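Local coordinates for protein beta 1-3 glucanase (Clostridium beijerinckii NCIMB 8052, PDB 5H4E) that probably hydrolyses beta-1,3-glucans, as a glucanase domain of glycoside hydrolase family 64, at residues Arg248-His254 / Asn263-Tyr269; Cys304-Arg309 / Phe349-Val354; Glu343-Tyr347 / Phe357-Leu361. One frame throughout, in Å; residues are numbered along the deposited sequence.

Contact 1. Residues Arg248-His254 / Asn263-Tyr269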
loop_
_atom_site.group_PDB
_atom_site.type_symbol
_atom_site.label_atom_id
_atom_site.label_comp_id
_atom_site.label_asym_id
_atom_site.label_seq_id
_atom_site.Cartn_x
_atom_site.Cartn_y
_atom_site.Cartn_z
ATOM N N ARG A 248 14.721 17.498 1.722
ATOM C CA ARG A 248 14.930 18.161 0.433
ATOM C C ARG A 248 15.168 19.665 0.549
ATOM O O ARG A 248 15.728 20.286 -0.365
ATOM C CB ARG A 248 13.735 17.924 -0.486
ATOM C CG ARG A 248 13.442 16.478 -0.757
ATOM C CD ARG A 248 12.364 16.352 -1.811
ATOM N NE ARG A 248 12.652 17.136 -3.011
ATOM C CZ ARG A 248 13.317 16.675 -4.064
ATOM N NH1 ARG A 248 13.763 15.425 -4.073
ATOM N NH2 ARG A 248 13.530 17.459 -5.113
ATOM N N GLY A 249 14.725 20.249 1.660
ATOM C CA GLY A 249 14.915 21.668 1.903
ATOM C C GLY A 249 13.706 22.278 2.578
ATOM O O GLY A 249 12.833 21.556 3.068
ATOM N N THR A 250 13.651 23.607 2.604
ATOM C CA THR A 250 12.514 24.299 3.201
ATOM C C THR A 250 11.607 24.894 2.129
ATOM O O THR A 250 12.048 25.671 1.263
ATOM C CB THR A 250 12.965 25.414 4.164
ATOM O OG1 THR A 250 13.801 24.853 5.181
ATOM C CG2 THR A 250 11.748 26.075 4.826
ATOM N N TYR A 251 10.336 24.517 2.196
ATOM C CA TYR A 251 9.336 24.982 1.251
ATOM C C TYR A 251 8.353 25.924 1.931
ATOM O O TYR A 251 7.995 25.714 3.083
ATOM C CB TYR A 251 8.579 23.800 0.651
ATOM C CG TYR A 251 9.441 22.817 -0.103
ATOM C CD1 TYR A 251 9.656 22.959 -1.470
ATOM C CD2 TYR A 251 10.030 21.732 0.548
ATOM C CE1 TYR A 251 10.440 22.055 -2.174
ATOM C CE2 TYR A 251 10.825 20.821 -0.145
ATOM C CZ TYR A 251 11.020 20.987 -1.504
ATOM O OH TYR A 251 11.793 20.083 -2.199
ATOM N N SER A 252 7.908 26.955 1.222
ATOM C CA SER A 252 6.908 27.850 1.774
ATOM C C SER A 252 5.804 28.085 0.756
ATOM O O SER A 252 6.074 28.367 -0.402
ATOM C CB SER A 252 7.553 29.175 2.199
ATOM O OG SER A 252 6.668 29.934 3.005
ATOM N N GLY A 253 4.554 27.976 1.179
ATOM C CA GLY A 253 3.464 28.042 0.231
ATOM C C GLY A 253 2.322 28.935 0.654
ATOM O O GLY A 253 2.189 29.273 1.835
ATOM N N HIS A 254 1.504 29.320 -0.322
ATOM C CA HIS A 254 0.294 30.092 -0.077
ATOM C C HIS A 254 -0.701 29.818 -1.192
ATOM O O HIS A 254 -0.320 29.430 -2.294
ATOM C CB HIS A 254 0.594 31.601 0.039
ATOM C CG HIS A 254 1.231 32.200 -1.181
ATOM N ND1 HIS A 254 2.021 31.475 -2.044
ATOM C CD2 HIS A 254 1.218 33.466 -1.660
ATOM C CE1 HIS A 254 2.454 32.262 -3.014
ATOM N NE2 HIS A 254 1.985 33.477 -2.800
ATOM N N ASN A 263 7.606 28.026 -2.856
ATOM C CA ASN A 263 8.980 28.276 -3.248
ATOM C C ASN A 263 9.876 27.274 -2.545
ATOM O O ASN A 263 9.405 26.496 -1.717
ATOM C CB ASN A 263 9.392 29.712 -2.922
ATOM C CG ASN A 263 9.525 29.971 -1.428
ATOM O OD1 ASN A 263 9.076 29.180 -0.592
ATOM N ND2 ASN A 263 10.123 31.111 -1.087
ATOM N N LYS A 264 11.160 27.294 -2.874
ATOM C CA LYS A 264 12.128 26.383 -2.282
ATOM C C LYS A 264 13.347 27.159 -1.808
ATOM O O LYS A 264 13.959 27.895 -2.585
ATOM C CB LYS A 264 12.531 25.308 -3.294
ATOM C CG LYS A 264 13.553 24.311 -2.801
ATOM C CD LYS A 264 13.887 23.339 -3.932
ATOM C CE LYS A 264 14.911 22.298 -3.528
ATOM N NZ LYS A 264 15.104 21.321 -4.641
ATOM N N ASN A 265 13.685 26.995 -0.532
ATOM C CA ASN A 265 14.797 27.706 0.091
ATOM C C ASN A 265 14.774 29.213 -0.167
ATOM O O ASN A 265 15.806 29.831 -0.437
ATOM C CB ASN A 265 16.125 27.108 -0.377
ATOM C CG ASN A 265 16.273 25.646 0.024
ATOM O OD1 ASN A 265 15.869 25.239 1.120
ATOM N ND2 ASN A 265 16.845 24.850 -0.866
ATOM N N GLY A 266 13.580 29.791 -0.083
ATOM C CA GLY A 266 13.410 31.229 -0.182
ATOM C C GLY A 266 13.426 31.787 -1.594
ATOM O O GLY A 266 13.601 32.985 -1.779
ATOM N N GLY A 267 13.236 30.929 -2.594
ATOM C CA GLY A 267 13.239 31.361 -3.984
ATOM C C GLY A 267 11.898 31.882 -4.469
ATOM O O GLY A 267 11.023 32.216 -3.667
ATOM N N ALA A 268 11.736 31.976 -5.786
ATOM C CA ALA A 268 10.466 32.416 -6.364
ATOM C C ALA A 268 9.389 31.363 -6.144
ATOM O O ALA A 268 9.686 30.170 -6.080
ATOM C CB ALA A 268 10.617 32.698 -7.844
ATOM N N TYR A 269 8.138 31.798 -6.051
ATOM C CA TYR A 269 7.040 30.854 -5.895
ATOM C C TYR A 269 6.607 30.311 -7.251
ATOM O O TYR A 269 5.907 30.990 -8.004
ATOM C CB TYR A 269 5.857 31.505 -5.183
ATOM C CG TYR A 269 6.118 31.806 -3.718
ATOM C CD1 TYR A 269 5.457 31.105 -2.715
ATOM C CD2 TYR A 269 7.023 32.788 -3.339
ATOM C CE1 TYR A 269 5.688 31.380 -1.380
ATOM C CE2 TYR A 269 7.254 33.073 -1.999
ATOM C CZ TYR A 269 6.584 32.364 -1.030
ATOM O OH TYR A 269 6.806 32.640 0.299
HETATM O O HOH W 1 17.469 21.927 -0.716
HETATM O O HOH W 2 11.269 28.447 1.207
#
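Strands 249-256 and 259-264 form an antiparallel beta hairpin, and here Arg248-His254 meets Asn263-Tyr269 where the second strand leaves the sheet. Tyr251 and Lys264 make a non-hydrogen-bonded pair; Ser252 and Asn263 beside them make a hydrogen-bonded one, with Asn263 N to Ser252 O at 2.9 Å and a weak return bond from Ser252 N to Asn263 O. A type I' turn, beginning at Lys264 and ending at Gly267, carries the chain away, and Asn265 keeps the pairing going through both backbone and side chain. Its N donates to Thr250 O (2.8 Å), while its side-chain OD1 replaces a backbone carbonyl and accepts from Thr250 N at 3.1 Å (172°).

Lys264 is extended, with CG anti to its own N (chi1 179°), and this lays its methylenes alongside the Tyr251 ring, CG 3.9 Å from CE1. Lys264 NZ lies 4.2 Å from Arg248 NH2, but the two cations share Asp295, which also bonds Tyr251 OH; the acid probably offsets their charge. Arg248 NE reaches that same hydroxyl within the guanidinium plane. On the other face, Asn263 turns its ND2 to Gly267 O (2.9 Å), tying the turn back to the strand, while a water joins its OD1 to Thr250 O and Gly266 N. Tyr269 then folds back over the strand: the rings of Tyr269 and His254 meet obliquely, planes 63° apart, with Tyr269 CD1 3.2 Å from His254 CE1.

The hairpin supplies the two inner strands of a four-stranded antiparallel sheet. Strand 242-246 flanks it through Phe244, whose ring meets that of Tyr251, and strand 271-273 flanks it through Leu271, which touches Tyr251 and Lys264. Helix 294-309 packs on Tyr251 through Ile299.

Contact 2. Residues Cys304-Arg309 / Phe349-Val354; sequences CAAFNR and FCYDDV
Arg309 reaches from helix 294-309 into the turns of Phe349-Val354 and grips them with its guanidinium edge. Its side chain runs extended from CG to NE (chi2 164°), which carries the charge past the edge of the Phe349 ring to the turns. NH1 and NH2 both donate to Val354 O, each at 3.1 Å, an end-on clasp of one carbonyl oxygen. The two donors differ in approach: NH2 lies in the carbonyl plane on a lone pair, whereas NH1 stands above that plane. NH2 also makes a salt bridge to Asp352 OD1 (2.9 Å), using the anti lone pair of the carboxylate. A water accepts from Arg309 NE and donates to the same OD1, so the acid is held directly and through solvent.

Beside this polar cluster lies the Phe349 ring. Asn308 CB sits over the centre of one face, 3.7 Å from the centroid, a CH-pi contact, and the Asn308 amide is stacked on the ring with the planes 18° apart. The guanidinium stands steeply to the ring (76°) and brings NE to its edge. Ala305 fills the angle between these groups: its CB lies 3.8 Å from Val354 CB and also covers one face of the guanidinium. The preceding residue, Cys304, brings SG to the edge of the Tyr351 ring at CD2 (3.5 Å), a sulfur-aromatic contact.

The second shell sets these groups in place. Asn308 ND2 donates to Cys304 O and Val282 O, and its OD1 accepts from Asn331, which fixes the amide plane. Asp352 OD2 is hydrogen-bonded to His338 NE2 and Gly348 N.

Two overlapping type I turns, Phe349 to Asp352 and Tyr351 to Val354, thus dock on the C-terminal part of a helix through a buried arginine whose side-chain donors serve a turn carbonyl and a carboxylate.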
loop_
_atom_site.group_PDB
_atom_site.type_symbol
_atom_site.label_atom_id
_atom_site.label_comp_id
_atom_site.label_asym_id
_atom_site.label_seq_id
_atom_site.Cartn_x
_atom_site.Cartn_y
_atom_site.Cartn_z
ATOM N N CYS A 304 -0.648 16.020 1.225
ATOM C CA CYS A 304 -1.618 14.937 1.329
ATOM C C CYS A 304 -1.563 14.259 2.707
ATOM O O CYS A 304 -2.591 14.055 3.361
ATOM C CB CYS A 304 -1.377 13.903 0.226
ATOM S SG CYS A 304 -2.570 12.557 0.228
ATOM N N ALA A 305 -0.358 13.911 3.141
ATOM C CA ALA A 305 -0.179 13.265 4.438
ATOM C C ALA A 305 -0.682 14.173 5.555
ATOM O O ALA A 305 -1.289 13.699 6.513
ATOM C CB ALA A 305 1.284 12.898 4.664
ATOM N N ALA A 306 -0.452 15.480 5.429
ATOM C CA ALA A 306 -0.863 16.396 6.502
ATOM C C ALA A 306 -2.390 16.521 6.575
ATOM O O ALA A 306 -2.971 16.664 7.663
ATOM C CB ALA A 306 -0.217 17.771 6.307
ATOM N N PHE A 307 -3.047 16.450 5.423
ATOM C CA PHE A 307 -4.503 16.392 5.420
ATOM C C PHE A 307 -4.993 15.138 6.115
ATOM O O PHE A 307 -5.817 15.231 7.023
ATOM C CB PHE A 307 -5.056 16.471 4.000
ATOM C CG PHE A 307 -5.300 17.880 3.537
ATOM C CD1 PHE A 307 -6.265 18.662 4.152
ATOM C CD2 PHE A 307 -4.570 18.423 2.486
ATOM C CE1 PHE A 307 -6.501 19.972 3.727
ATOM C CE2 PHE A 307 -4.798 19.738 2.069
ATOM C CZ PHE A 307 -5.770 20.494 2.686
ATOM N N ASN A 308 -4.480 13.970 5.730
ATOM C CA ASN A 308 -4.898 12.732 6.386
ATOM C C ASN A 308 -4.667 12.733 7.896
ATOM O O ASN A 308 -5.463 12.169 8.659
ATOM C CB ASN A 308 -4.175 11.531 5.779
ATOM C CG ASN A 308 -4.774 11.117 4.460
ATOM O OD1 ASN A 308 -5.788 10.425 4.422
ATOM N ND2 ASN A 308 -4.181 11.579 3.372
ATOM N N ARG A 309 -3.578 13.370 8.314
ATOM C CA ARG A 309 -3.177 13.400 9.721
ATOM C C ARG A 309 -3.785 14.584 10.481
ATOM O O ARG A 309 -3.591 14.702 11.699
ATOM C CB ARG A 309 -1.645 13.440 9.826
ATOM C CG ARG A 309 -0.959 12.150 9.353
ATOM C CD ARG A 309 0.539 12.351 9.091
ATOM N NE ARG A 309 1.190 11.102 8.700
ATOM C CZ ARG A 309 2.414 11.020 8.183
ATOM N NH1 ARG A 309 3.130 12.124 7.968
ATOM N NH2 ARG A 309 2.919 9.831 7.856
ATOM N N PHE A 349 -2.208 4.847 4.650
ATOM C CA PHE A 349 -2.669 5.537 3.445
ATOM C C PHE A 349 -1.444 5.775 2.574
ATOM O O PHE A 349 -0.309 5.618 3.049
ATOM C CB PHE A 349 -3.395 6.861 3.769
ATOM C CG PHE A 349 -2.522 7.885 4.447
ATOM C CD1 PHE A 349 -2.343 7.856 5.822
ATOM C CD2 PHE A 349 -1.879 8.872 3.710
ATOM C CE1 PHE A 349 -1.532 8.794 6.458
ATOM C CE2 PHE A 349 -1.059 9.799 4.336
ATOM C CZ PHE A 349 -0.887 9.758 5.716
ATOM N N CYS A 350 -1.684 6.147 1.316
ATOM C CA CYS A 350 -0.657 6.232 0.269
ATOM C C CYS A 350 0.652 6.880 0.711
ATOM O O CYS A 350 1.722 6.305 0.520
ATOM C CB CYS A 350 -1.212 6.999 -0.942
ATOM S SG CYS A 350 -0.084 7.125 -2.366
ATOM N N TYR A 351 0.561 8.065 1.311
ATOM C CA TYR A 351 1.752 8.844 1.646
ATOM C C TYR A 351 2.205 8.735 3.097
ATOM O O TYR A 351 2.825 9.665 3.632
ATOM C CB TYR A 351 1.503 10.311 1.309
ATOM C CG TYR A 351 1.553 10.603 -0.175
ATOM C CD1 TYR A 351 2.722 10.410 -0.892
ATOM C CD2 TYR A 351 0.442 11.086 -0.847
ATOM C CE1 TYR A 351 2.790 10.691 -2.249
ATOM C CE2 TYR A 351 0.495 11.374 -2.203
ATOM C CZ TYR A 351 1.675 11.174 -2.897
ATOM O OH TYR A 351 1.741 11.456 -4.246
ATOM N N ASP A 352 1.916 7.602 3.731
ATOM C CA ASP A 352 2.230 7.435 5.141
ATOM C C ASP A 352 3.737 7.373 5.396
ATOM O O ASP A 352 4.172 7.454 6.545
ATOM C CB ASP A 352 1.545 6.183 5.701
ATOM C CG ASP A 352 0.863 6.441 7.049
ATOM O OD1 ASP A 352 1.270 7.391 7.757
ATOM O OD2 ASP A 352 -0.087 5.706 7.396
ATOM N N ASP A 353 4.531 7.241 4.334
ATOM C CA ASP A 353 5.982 7.212 4.491
ATOM C C ASP A 353 6.551 8.631 4.650
ATOM O O ASP A 353 7.750 8.807 4.902
ATOM C CB ASP A 353 6.651 6.462 3.321
ATOM C CG ASP A 353 6.337 7.063 1.963
ATOM O OD1 ASP A 353 5.202 7.549 1.750
ATOM O OD2 ASP A 353 7.239 7.038 1.103
ATOM N N VAL A 354 5.683 9.637 4.538
ATOM C CA VAL A 354 6.102 11.005 4.854
ATOM C C VAL A 354 6.572 11.043 6.305
ATOM O O VAL A 354 5.816 10.679 7.212
ATOM C CB VAL A 354 4.985 12.027 4.624
ATOM C CG1 VAL A 354 5.377 13.375 5.205
ATOM C CG2 VAL A 354 4.714 12.163 3.133
HETATM O O HOH W 3 0.305 8.576 10.023
#

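Contact 3. Residues Glu343-Tyr347 / Phe357-Leu361; sequences ENKSY and FSSTL
Tyr347, Phe357 and Ser358 bury the most surface where Glu343-Tyr347 and Phe357-Leu361 meet. Ser358 sets its CB over the centre of the Tyr347 ring, 3.6 Å from the centroid and only 7° off the normal, a CH-pi contact. The OG of Ser358, placed between its own N and carbonyl carbon, shares a hydrogen bond with Thr360 OG1 (3.0 Å); either hydroxyl could be the donor. Both hydroxyls gather near Tyr347 CE2, Ser358 OG over the face of the ring and Thr360 OG1 obliquely.

Phe357 contributes through its backbone, its CB turned away from Glu343-Tyr347. Ser346 N donates to Phe357 O (2.9 Å) in the carbonyl plane, on a lone pair. Two CA-H...O contacts flank this bond: Lys345 CA to Phe357 O, and Ser358 CA to Ser346 O at 3.3 Å, nearly straight at 176°. Lys345 bends at chi2 (-83°), which keeps both CB and CD against Ser358 O, the former at 3.3 Å, while its NZ is hydrogen-bonded to Asp356 O.

The two loop segments lie between helix 332-339 and the strands beyond. The Phe357 and Ser346 side chains touch His338 of that helix; Ser359 and Tyr347 touch Asn151 of strand 147-151, and Lys345 reaches Tyr176 of strand 173-177.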
loop_
_atom_site.group_PDB
_atom_site.type_symbol
_atom_site.label_atom_id
_atom_site.label_comp_id
_atom_site.label_asym_id
_atom_site.label_seq_id
_atom_site.Cartn_x
_atom_site.Cartn_y
_atom_site.Cartn_z
ATOM N N GLU A 343 6.189 -0.436 16.633
ATOM C CA GLU A 343 6.721 0.930 16.625
ATOM C C GLU A 343 5.802 1.916 15.920
ATOM O O GLU A 343 6.260 2.949 15.412
ATOM C CB GLU A 343 8.098 0.965 15.962
ATOM C CG GLU A 343 9.111 0.081 16.640
ATOM C CD GLU A 343 10.476 0.174 15.992
ATOM O OE1 GLU A 343 10.898 1.289 15.650
ATOM O OE2 GLU A 343 11.130 -0.875 15.831
ATOM N N ASN A 344 4.511 1.599 15.911
ATOM C CA ASN A 344 3.504 2.414 15.236
ATOM C C ASN A 344 3.800 2.708 13.763
ATOM O O ASN A 344 3.357 3.732 13.235
ATOM C CB ASN A 344 3.302 3.727 15.992
ATOM C CG ASN A 344 2.392 3.562 17.195
ATOM O OD1 ASN A 344 2.434 2.541 17.888
ATOM N ND2 ASN A 344 1.540 4.553 17.430
ATOM N N LYS A 345 4.519 1.793 13.109
ATOM C CA LYS A 345 4.866 1.924 11.695
ATOM C C LYS A 345 3.835 1.215 10.829
ATOM O O LYS A 345 3.645 0.008 10.947
ATOM C CB LYS A 345 6.244 1.339 11.407
ATOM C CG LYS A 345 7.372 1.905 12.233
ATOM C CD LYS A 345 7.891 3.186 11.650
ATOM C CE LYS A 345 9.222 3.544 12.307
ATOM N NZ LYS A 345 9.628 4.925 11.984
ATOM N N SER A 346 3.192 1.946 9.936
ATOM C CA SER A 346 2.146 1.334 9.120
ATOM C C SER A 346 1.913 2.127 7.840
ATOM O O SER A 346 1.971 3.371 7.848
ATOM C CB SER A 346 0.839 1.231 9.929
ATOM O OG SER A 346 -0.209 0.648 9.161
ATOM N N TYR A 347 1.667 1.418 6.739
ATOM C CA TYR A 347 1.133 2.088 5.561
ATOM C C TYR A 347 -0.390 2.172 5.663
ATOM O O TYR A 347 -1.099 1.315 5.125
ATOM C CB TYR A 347 1.527 1.363 4.269
ATOM C CG TYR A 347 2.624 2.055 3.495
ATOM C CD1 TYR A 347 2.417 3.319 2.946
ATOM C CD2 TYR A 347 3.844 1.413 3.244
ATOM C CE1 TYR A 347 3.414 3.958 2.218
ATOM C CE2 TYR A 347 4.847 2.042 2.502
ATOM C CZ TYR A 347 4.623 3.318 1.992
ATOM O OH TYR A 347 5.606 3.962 1.257
ATOM N N PHE A 357 6.765 7.165 8.771
ATOM C CA PHE A 357 5.825 6.503 9.673
ATOM C C PHE A 357 5.241 5.227 9.073
ATOM O O PHE A 357 4.395 4.555 9.693
ATOM C CB PHE A 357 4.704 7.478 10.064
ATOM C CG PHE A 357 5.167 8.577 10.986
ATOM C CD1 PHE A 357 5.424 8.307 12.326
ATOM C CD2 PHE A 357 5.343 9.871 10.517
ATOM C CE1 PHE A 357 5.864 9.310 13.179
ATOM C CE2 PHE A 357 5.783 10.886 11.360
ATOM C CZ PHE A 357 6.046 10.604 12.692
ATOM N N SER A 358 5.692 4.885 7.869
ATOM C CA SER A 358 5.140 3.717 7.177
ATOM C C SER A 358 5.835 2.441 7.631
ATOM O O SER A 358 6.806 2.475 8.390
ATOM C CB SER A 358 5.272 3.868 5.656
ATOM O OG SER A 358 6.578 3.504 5.211
ATOM N N SER A 359 5.343 1.314 7.129
ATOM C CA SER A 359 5.910 0.012 7.440
ATOM C C SER A 359 7.092 -0.325 6.532
ATOM O O SER A 359 7.512 -1.484 6.456
ATOM C CB SER A 359 4.823 -1.054 7.291
ATOM O OG SER A 359 4.253 -0.946 5.992
ATOM N N THR A 360 7.619 0.671 5.825
ATOM C CA THR A 360 8.693 0.394 4.874
ATOM C C THR A 360 9.967 -0.034 5.581
ATOM O O THR A 360 10.466 0.675 6.448
ATOM C CB THR A 360 9.025 1.608 3.980
ATOM O OG1 THR A 360 7.923 1.876 3.104
ATOM C CG2 THR A 360 10.273 1.300 3.120
ATOM N N LEU A 361 10.461 -1.207 5.204
ATOM C CA LEU A 361 11.788 -1.688 5.585
ATOM C C LEU A 361 12.738 -1.446 4.420
ATOM O O LEU A 361 12.360 -1.623 3.263
ATOM C CB LEU A 361 11.753 -3.183 5.937
ATOM C CG LEU A 361 10.840 -3.593 7.098
ATOM C CD1 LEU A 361 10.257 -4.972 6.851
ATOM C CD2 LEU A 361 11.615 -3.586 8.389
#

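The three contacts follow the chain from a peripheral hairpin toward the middle of the molecule. Contact 1 comes first and closes before the others open; its centre is about 20 Å from that of contact 2 and about 28 Å from that of contact 3. Helix 294-309 joins the first two, its early part packing against the hairpin and its last turns receiving 349-354. Contacts 2 and 3 interleave along the chain, with centres about 12 Å apart, and they touch: Asp352 and Asp353 pack against Ser346, Tyr347, Phe357 and Ser358. The loop after helix 332-339 thus packs on itself, on helix 294-309, which in turn meets the hairpin's sheet, and on strands 147-151 and 173-177.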